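Local coordinates for hypothetical protein (Nostoc punctiforme, PDB 2INB) that is an XisH family protein with the PD-(D/E)XK nuclease-like fold, probably taking part in site-specific recombination of nitrogen-fixation genes as part of an XisF-XisH-XisI complex, at residues Q79-N82 and Y83-A86. Sequence-based numbering, arbitrary orientation.
Sequences QFIN and YRGA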
loop_
_atom_site.group_PDB
_atom_site.type_symbol
_atom_site.label_atom_id
_atom_site.label_comp_id
_atom_site.label_asym_id
_atom_site.label_seq_id
_atom_site.Cartn_x
_atom_site.Cartn_y
_atom_site.Cartn_z
ATOM N N GLN A 79 3.435 0.524 -2.089
ATOM C CA GLN A 79 4.602 0.883 -2.870
ATOM C C GLN A 79 4.508 0.333 -4.275
ATOM O O GLN A 79 4.817 1.015 -5.280
ATOM C CB GLN A 79 5.878 0.364 -2.176
ATOM C CG GLN A 79 6.278 1.195 -0.982
ATOM C CD GLN A 79 7.432 0.649 -0.203
ATOM O OE1 GLN A 79 7.743 -0.532 -0.296
ATOM N NE2 GLN A 79 7.966 1.478 0.695
ATOM N N PHE A 80 4.105 -0.925 -4.385
ATOM C CA PHE A 80 4.020 -1.547 -5.708
ATOM C C PHE A 80 3.071 -0.744 -6.625
ATOM O O PHE A 80 3.382 -0.377 -7.784
ATOM C CB PHE A 80 3.571 -3.014 -5.630
ATOM C CG PHE A 80 3.533 -3.666 -6.973
ATOM C CD1 PHE A 80 4.668 -4.299 -7.513
ATOM C CD2 PHE A 80 2.376 -3.676 -7.748
ATOM C CE1 PHE A 80 4.633 -4.872 -8.759
ATOM C CE2 PHE A 80 2.368 -4.259 -9.025
ATOM C CZ PHE A 80 3.493 -4.854 -9.527
ATOM N N ILE A 81 1.901 -0.418 -6.077
ATOM C CA ILE A 81 0.873 0.281 -6.866
ATOM C C ILE A 81 1.388 1.661 -7.288
ATOM O O ILE A 81 1.221 2.127 -8.450
ATOM C CB ILE A 81 -0.462 0.315 -6.073
ATOM C CG1 ILE A 81 -1.060 -1.102 -6.068
ATOM C CG2 ILE A 81 -1.484 1.334 -6.679
ATOM C CD1 ILE A 81 -2.164 -1.289 -5.085
ATOM N N ASN A 82 1.988 2.361 -6.321
ATOM C CA ASN A 82 2.448 3.716 -6.621
ATOM C C ASN A 82 3.641 3.723 -7.571
ATOM O O ASN A 82 3.667 4.542 -8.516
ATOM C CB ASN A 82 2.752 4.453 -5.330
ATOM C CG ASN A 82 1.513 4.923 -4.617
ATOM O OD1 ASN A 82 0.490 5.189 -5.237
ATOM N ND2 ASN A 82 1.624 5.074 -3.286
ATOM N N TYR A 83 4.616 2.826 -7.345
ATOM C CA TYR A 83 5.741 2.781 -8.258
ATOM C C TYR A 83 5.268 2.386 -9.662
ATOM O O TYR A 83 5.786 2.889 -10.651
ATOM C CB TYR A 83 6.835 1.819 -7.766
ATOM C CG TYR A 83 7.500 2.189 -6.454
ATOM C CD1 TYR A 83 7.689 3.503 -6.086
ATOM C CD2 TYR A 83 8.004 1.175 -5.624
ATOM C CE1 TYR A 83 8.308 3.838 -4.866
ATOM C CE2 TYR A 83 8.625 1.499 -4.399
ATOM C CZ TYR A 83 8.786 2.829 -4.056
ATOM O OH TYR A 83 9.407 3.169 -2.856
ATOM N N ARG A 84 4.330 1.455 -9.747
ATOM C CA ARG A 84 3.841 0.989 -11.040
ATOM C C ARG A 84 3.191 2.174 -11.764
ATOM O O ARG A 84 3.421 2.403 -12.961
ATOM C CB ARG A 84 2.846 -0.120 -10.852
ATOM C CG ARG A 84 2.317 -0.600 -12.188
ATOM C CD ARG A 84 1.313 -1.810 -12.032
ATOM N NE ARG A 84 0.170 -1.453 -11.217
ATOM C CZ ARG A 84 -0.675 -2.335 -10.709
ATOM N NH1 ARG A 84 -0.573 -3.606 -11.049
ATOM N NH2 ARG A 84 -1.629 -1.937 -9.905
ATOM N N GLY A 85 2.374 2.947 -11.048
ATOM C CA GLY A 85 1.747 4.145 -11.657
ATOM C C GLY A 85 2.722 5.181 -12.143
ATOM O O GLY A 85 2.609 5.696 -13.256
ATOM N N ALA A 86 3.728 5.460 -11.303
ATOM C CA ALA A 86 4.795 6.403 -11.652
ATOM C C ALA A 86 5.555 5.930 -12.879
ATOM O O ALA A 86 5.779 6.675 -13.818
ATOM C CB ALA A 86 5.747 6.596 -10.502
HETATM O O HOH W 1 -0.696 1.047 -10.156
#
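The Tyr83 ring carries Gln79 CA over one face, 4.3 Å above its plane and displaced toward the rim, while Phe80 CE2 lies over one face of the Arg84 guanidinium, whose edge has a water in plane. At the Phe80 ring, Arg84 NH1 sits at the edge, in plane, 3.6 Å from Phe80 CE2; the two planes stand 74° apart, which rules out a parallel stack. Gln79 and Tyr83 run side by side in the same direction, with Gln79 CB 3.7 Å from Tyr83 CE2 and amide and ring planes 24° apart. With Tyr83 CG anti to its carbonyl carbon (chi1 -63°), the ring lies back along the preceding turn of helix 69-88, the crossover between strands 54-60 and 94-101. An alanine here is likely to strip the ring's cover from Gln79 CB and to lose the ring contact with His74 of the second subunit. The water donates to Ile81 O at 2.8 Å and accepts from Arg84 NE at 2.9 Å. Ile81 O also takes the helical bond from Gly85 N (3.0 Å), so two donors grip it. Gln79 OE1 and Arg84 NH1 are hydrogen-bonded beyond this turn, to Lys61 NZ and Asn121 O, while Arg84 NE is tied back to Ile81 O through the water.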